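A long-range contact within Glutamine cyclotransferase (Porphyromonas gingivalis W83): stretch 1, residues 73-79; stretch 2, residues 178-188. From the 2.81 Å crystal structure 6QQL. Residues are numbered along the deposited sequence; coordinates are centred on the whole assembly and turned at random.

Stretch 1 73-79: EQTAEIK
Stretch 2 178-188: CLGSQYWSRNP

Residues 73-79 form an extended strand, with phi between -85° and -150° and psi between 113° and 150°, and residues 179-186 form a helix that packs across it. The two axes approach to 10.2 Å, and their N-to-C directions make an angle of 110°. The register runs in opposite senses: the CA atoms of Ile78 and Leu179 lie 8.1 Å apart, those of Ala76 and Tyr183 8.5 Å, and those of Gln74 and Trp184 8.2 Å. Strand alternation sets the pattern of contact. Gln74, Ala76 and Ile78 direct their CA-to-CB bonds toward the helix, whereas Thr75, Glu77 and Lys79 direct theirs away. Together the two stretches bury 325 Å².

Tyr183 is touched by all three inward strand residues. Its chi1 of -173° (t) and chi2 of -88° project the ring from the helix, roughly crosswise to the strand and alongside Ala76, so that each neighbour meets a different part of it. Ala76 CB sits over one face, 4.0 Å from the ring centroid and 19° off the normal, a CH-pi contact in which Ala76 CB approaches Tyr183 CZ to 3.9 Å. Ile78, with chi1 -60° (m) and chi2 -80° (m), brings its CD1 obliquely to 4.0 Å from Tyr183 CD2. Ile78 CG2 meanwhile lies 4.4 Å from Leu179 CD1, a looser apolar contact one helical turn before Tyr183; Leu179 is in the m,t rotamer (chi1 -51°, chi2 176°).

At the other end of the contact, Gln74 is nearly fully extended through chi1 171° (t) and chi2 -163° (t), which carries its amide out to the C-terminal end of the helix; chi3 is 55°. Its NE2 lies near the plane of the Tyr183 ring, at the edge, 3.4 Å from Tyr183 CE1, and comes within 2.7 Å of Asn187 O. Gln74 OE1 reaches the edge of the Trp184 ring, 3.6 Å from Trp184 CD1, and is hydrogen-bonded elsewhere in the structure. Trp184 (chi1 180°, t; chi2 80°) has a sideways CA-to-CB bond and is buried.

The helix is held by backbone hydrogen bonds from N of residue i+4 to O of residue i, including Tyr183 N to Leu179 O at 2.8 Å and Trp184 N to Gly180 O at 3.0 Å. Cys178 occupies the N-cap position, with phi/psi 60/36. Asn187, at phi/psi -143/66, is the first residue to leave helical geometry; its side chain (chi1 -52°, m; chi2 -68°) turns back so that ND2 makes a weak hydrogen bond to Tyr183 O at 3.3 Å.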

ATOM      1  N   GLU A  73       4.001   6.867 -15.306  1.00 33.17           N
ATOM      2  CA  GLU A  73       3.631   5.464 -15.412  1.00 32.90           C
ATOM      3  C   GLU A  73       4.829   4.657 -15.894  1.00 36.09           C
ATOM      4  O   GLU A  73       5.486   5.023 -16.876  1.00 37.49           O
ATOM      5  CB  GLU A  73       2.440   5.265 -16.357  1.00 16.16           C
ATOM      6  CG  GLU A  73       1.241   6.161 -16.101  1.00 16.11           C
ATOM      7  CD  GLU A  73       0.029   5.786 -16.951  1.00 37.54           C
ATOM      8  OE1 GLU A  73      -0.465   6.635 -17.741  1.00 39.65           O
ATOM      9  OE2 GLU A  73      -0.413   4.626 -16.859  1.00 38.11           O
ATOM     10  N   GLN A  74       5.087   3.543 -15.216  1.00 31.04           N
ATOM     11  CA  GLN A  74       6.187   2.644 -15.537  1.00 28.50           C
ATOM     12  C   GLN A  74       5.570   1.290 -15.859  1.00 24.68           C
ATOM     13  O   GLN A  74       4.989   0.644 -14.981  1.00 15.70           O
ATOM     14  CB  GLN A  74       7.167   2.552 -14.370  1.00 24.90           C
ATOM     15  CG  GLN A  74       8.211   1.478 -14.542  1.00 30.74           C
ATOM     16  CD  GLN A  74       8.892   1.122 -13.231  1.00 43.08           C
ATOM     17  OE1 GLN A  74       8.223   0.767 -12.254  1.00 40.99           O
ATOM     18  NE2 GLN A  74      10.228   1.158 -13.216  1.00 45.91           N
ATOM     19  N   THR A  75       5.684   0.869 -17.115  1.00 17.89           N
ATOM     20  CA  THR A  75       5.056  -0.354 -17.594  1.00 18.87           C
ATOM     21  C   THR A  75       6.096  -1.295 -18.175  1.00 22.73           C
ATOM     22  O   THR A  75       7.003  -0.871 -18.906  1.00 19.10           O
ATOM     23  CB  THR A  75       4.013  -0.066 -18.651  1.00 24.10           C
ATOM     24  OG1 THR A  75       4.682   0.195 -19.891  1.00 29.05           O
ATOM     25  CG2 THR A  75       3.164   1.128 -18.248  1.00 25.66           C
ATOM     26  N   ALA A  76       5.915  -2.584 -17.898  1.00 18.57           N
ATOM     27  CA  ALA A  76       6.828  -3.598 -18.404  1.00 25.97           C
ATOM     28  C   ALA A  76       6.083  -4.905 -18.622  1.00 34.21           C
ATOM     29  O   ALA A  76       5.075  -5.191 -17.965  1.00 30.79           O
ATOM     30  CB  ALA A  76       7.996  -3.820 -17.435  1.00 22.89           C
ATOM     31  N   GLU A  77       6.556  -5.675 -19.593  1.00 33.31           N
ATOM     32  CA  GLU A  77       6.044  -7.021 -19.767  1.00 38.94           C
ATOM     33  C   GLU A  77       6.812  -7.951 -18.836  1.00 52.67           C
ATOM     34  O   GLU A  77       8.041  -8.077 -18.943  1.00 53.65           O
ATOM     35  CB  GLU A  77       6.182  -7.455 -21.220  1.00 37.75           C
ATOM     36  CG  GLU A  77       5.226  -6.732 -22.140  1.00 48.82           C
ATOM     37  CD  GLU A  77       3.927  -7.492 -22.310  1.00 60.72           C
ATOM     38  OE1 GLU A  77       3.984  -8.736 -22.466  1.00 62.53           O
ATOM     39  OE2 GLU A  77       2.852  -6.846 -22.259  1.00 60.94           O
ATOM     40  N   ILE A  78       6.092  -8.600 -17.922  1.00 51.11           N
ATOM     41  CA  ILE A  78       6.696  -9.440 -16.898  1.00 44.26           C
ATOM     42  C   ILE A  78       6.010 -10.797 -16.940  1.00 50.77           C
ATOM     43  O   ILE A  78       4.781 -10.873 -17.059  1.00 48.08           O
ATOM     44  CB  ILE A  78       6.567  -8.803 -15.502  1.00 32.75           C
ATOM     45  CG1 ILE A  78       7.264  -7.459 -15.501  1.00 29.03           C
ATOM     46  CG2 ILE A  78       7.216  -9.682 -14.449  1.00 44.21           C
ATOM     47  CD1 ILE A  78       8.734  -7.578 -15.346  1.00 33.06           C
ATOM     48  N   LYS A  79       6.792 -11.869 -16.837  1.00 54.12           N
ATOM     49  CA  LYS A  79       6.217 -13.205 -16.835  1.00 59.57           C
ATOM     50  C   LYS A  79       6.099 -13.685 -15.399  1.00 57.16           C
ATOM     51  O   LYS A  79       7.012 -13.485 -14.592  1.00 48.48           O
ATOM     52  CB  LYS A  79       7.011 -14.217 -17.672  1.00 63.25           C
ATOM     53  CG  LYS A  79       6.163 -15.483 -17.866  1.00 65.87           C
ATOM     54  CD  LYS A  79       6.649 -16.493 -18.907  1.00 72.77           C
ATOM     55  CE  LYS A  79       7.931 -17.200 -18.516  1.00 70.14           C
ATOM     56  NZ  LYS A  79       8.408 -18.089 -19.619  1.00 61.85           N
ATOM     57  N   CYS A 178       5.324  -9.398  -5.286  1.00 25.31           N
ATOM     58  CA  CYS A 178       5.945  -8.073  -5.290  1.00 25.93           C
ATOM     59  C   CYS A 178       6.781  -7.861  -6.542  1.00 26.94           C
ATOM     60  O   CYS A 178       7.821  -7.207  -6.510  1.00 32.15           O
ATOM     61  CB  CYS A 178       6.800  -7.857  -4.037  1.00 24.05           C
ATOM     62  SG  CYS A 178       5.960  -8.363  -2.520  1.00 27.79           S
ATOM     63  N   LEU A 179       6.316  -8.404  -7.663  1.00 26.28           N
ATOM     64  CA  LEU A 179       7.056  -8.223  -8.902  1.00 28.56           C
ATOM     65  C   LEU A 179       7.117  -6.755  -9.291  1.00 23.90           C
ATOM     66  O   LEU A 179       8.151  -6.282  -9.772  1.00 25.95           O
ATOM     67  CB  LEU A 179       6.424  -9.069 -10.013  1.00 40.54           C
ATOM     68  CG  LEU A 179       6.207 -10.553  -9.650  1.00 31.93           C
ATOM     69  CD1 LEU A 179       5.505 -11.286 -10.766  1.00 30.55           C
ATOM     70  CD2 LEU A 179       7.506 -11.260  -9.286  1.00 27.90           C
ATOM     71  N   GLY A 180       6.063  -5.997  -9.008  1.00 23.22           N
ATOM     72  CA  GLY A 180       6.088  -4.588  -9.350  1.00 31.10           C
ATOM     73  C   GLY A 180       7.125  -3.833  -8.537  1.00 34.26           C
ATOM     74  O   GLY A 180       7.929  -3.071  -9.090  1.00 27.48           O
ATOM     75  N   SER A 181       7.155  -4.058  -7.218  1.00 27.65           N
ATOM     76  CA  SER A 181       8.176  -3.378  -6.431  1.00 28.11           C
ATOM     77  C   SER A 181       9.558  -3.947  -6.719  1.00 33.74           C
ATOM     78  O   SER A 181      10.562  -3.231  -6.600  1.00 34.90           O
ATOM     79  CB  SER A 181       7.846  -3.441  -4.946  1.00 22.89           C
ATOM     80  OG  SER A 181       7.798  -4.769  -4.495  1.00 28.12           O
ATOM     81  N   GLN A 182       9.633  -5.205  -7.149  1.00 26.85           N
ATOM     82  CA  GLN A 182      10.908  -5.733  -7.610  1.00 27.32           C
ATOM     83  C   GLN A 182      11.395  -4.933  -8.800  1.00 27.55           C
ATOM     84  O   GLN A 182      12.478  -4.337  -8.760  1.00 40.01           O
ATOM     85  CB  GLN A 182      10.777  -7.213  -7.955  1.00 28.18           C
ATOM     86  CG  GLN A 182      10.851  -8.079  -6.717  1.00 36.57           C
ATOM     87  CD  GLN A 182      11.269  -9.508  -6.991  1.00 49.95           C
ATOM     88  OE1 GLN A 182      10.444 -10.416  -6.889  1.00 57.62           O
ATOM     89  NE2 GLN A 182      12.549  -9.725  -7.318  1.00 50.11           N
ATOM     90  N   TYR A 183      10.577  -4.865  -9.859  1.00 26.70           N
ATOM     91  CA  TYR A 183      10.992  -4.150 -11.062  1.00 27.10           C
ATOM     92  C   TYR A 183      11.385  -2.717 -10.729  1.00 26.74           C
ATOM     93  O   TYR A 183      12.460  -2.248 -11.110  1.00 27.91           O
ATOM     94  CB  TYR A 183       9.885  -4.178 -12.118  1.00 26.22           C
ATOM     95  CG  TYR A 183      10.345  -3.596 -13.433  1.00 31.49           C
ATOM     96  CD1 TYR A 183      10.235  -2.231 -13.705  1.00 28.09           C
ATOM     97  CD2 TYR A 183      10.961  -4.409 -14.392  1.00 41.76           C
ATOM     98  CE1 TYR A 183      10.697  -1.700 -14.917  1.00 36.71           C
ATOM     99  CE2 TYR A 183      11.417  -3.895 -15.607  1.00 42.43           C
ATOM    100  CZ  TYR A 183      11.281  -2.540 -15.867  1.00 46.64           C
ATOM    101  OH  TYR A 183      11.741  -2.018 -17.062  1.00 46.91           O
ATOM    102  N   TRP A 184      10.555  -2.033  -9.947  1.00 32.63           N
ATOM    103  CA  TRP A 184      10.819  -0.631  -9.663  1.00 28.63           C
ATOM    104  C   TRP A 184      12.073  -0.454  -8.817  1.00 33.15           C
ATOM    105  O   TRP A 184      12.874   0.450  -9.082  1.00 35.41           O
ATOM    106  CB  TRP A 184       9.618   0.000  -8.976  1.00 26.11           C
ATOM    107  CG  TRP A 184       9.836   1.438  -8.663  1.00 29.42           C
ATOM    108  CD1 TRP A 184       9.722   2.486  -9.526  1.00 30.68           C
ATOM    109  CD2 TRP A 184      10.192   2.001  -7.390  1.00 35.56           C
ATOM    110  NE1 TRP A 184       9.990   3.670  -8.874  1.00 34.86           N
ATOM    111  CE2 TRP A 184      10.276   3.400  -7.563  1.00 35.06           C
ATOM    112  CE3 TRP A 184      10.434   1.461  -6.120  1.00 43.99           C
ATOM    113  CZ2 TRP A 184      10.595   4.267  -6.513  1.00 38.73           C
ATOM    114  CZ3 TRP A 184      10.756   2.324  -5.075  1.00 40.10           C
ATOM    115  CH2 TRP A 184      10.828   3.710  -5.280  1.00 41.01           C
ATOM    116  N   SER A 185      12.265  -1.294  -7.790  1.00 26.87           N
ATOM    117  CA  SER A 185      13.464  -1.139  -6.967  1.00 33.15           C
ATOM    118  C   SER A 185      14.734  -1.377  -7.773  1.00 33.65           C
ATOM    119  O   SER A 185      15.769  -0.781  -7.470  1.00 32.77           O
ATOM    120  CB  SER A 185      13.452  -2.067  -5.752  1.00 36.20           C
ATOM    121  OG  SER A 185      13.375  -3.432  -6.123  1.00 48.24           O
ATOM    122  N   ARG A 186      14.684  -2.230  -8.800  1.00 30.46           N
ATOM    123  CA  ARG A 186      15.848  -2.411  -9.658  1.00 32.31           C
ATOM    124  C   ARG A 186      15.907  -1.422 -10.809  1.00 32.28           C
ATOM    125  O   ARG A 186      16.970  -1.272 -11.424  1.00 33.76           O
ATOM    126  CB  ARG A 186      15.891  -3.824 -10.240  1.00 34.27           C
ATOM    127  CG  ARG A 186      16.052  -4.900  -9.226  1.00 35.78           C
ATOM    128  CD  ARG A 186      16.170  -6.247  -9.877  1.00 42.64           C
ATOM    129  NE  ARG A 186      16.343  -7.269  -8.858  1.00 61.07           N
ATOM    130  CZ  ARG A 186      17.530  -7.672  -8.418  1.00 71.62           C
ATOM    131  NH1 ARG A 186      18.635  -7.142  -8.933  1.00 69.87           N
ATOM    132  NH2 ARG A 186      17.613  -8.605  -7.470  1.00 72.02           N
ATOM    133  N   ASN A 187      14.798  -0.772 -11.135  1.00 21.69           N
ATOM    134  CA  ASN A 187      14.743   0.166 -12.251  1.00 21.56           C
ATOM    135  C   ASN A 187      13.831   1.316 -11.879  1.00 24.81           C
ATOM    136  O   ASN A 187      12.755   1.494 -12.459  1.00 28.11           O
ATOM    137  CB  ASN A 187      14.248  -0.524 -13.519  1.00 32.53           C
ATOM    138  CG  ASN A 187      15.025  -1.766 -13.838  1.00 29.56           C
ATOM    139  OD1 ASN A 187      16.204  -1.704 -14.180  1.00 28.52           O
ATOM    140  ND2 ASN A 187      14.361  -2.911 -13.751  1.00 28.23           N
ATOM    141  N   PRO A 188      14.223   2.117 -10.897  1.00 34.07           N
ATOM    142  CA  PRO A 188      13.396   3.269 -10.535  1.00 39.27           C
ATOM    143  C   PRO A 188      13.281   4.237 -11.706  1.00 38.21           C
ATOM    144  O   PRO A 188      14.105   4.261 -12.626  1.00 37.33           O
ATOM    145  CB  PRO A 188      14.157   3.895  -9.364  1.00 30.50           C
ATOM    146  CG  PRO A 188      15.567   3.472  -9.583  1.00 18.36           C
ATOM    147  CD  PRO A 188      15.495   2.095 -10.158  1.00 18.71           C
TER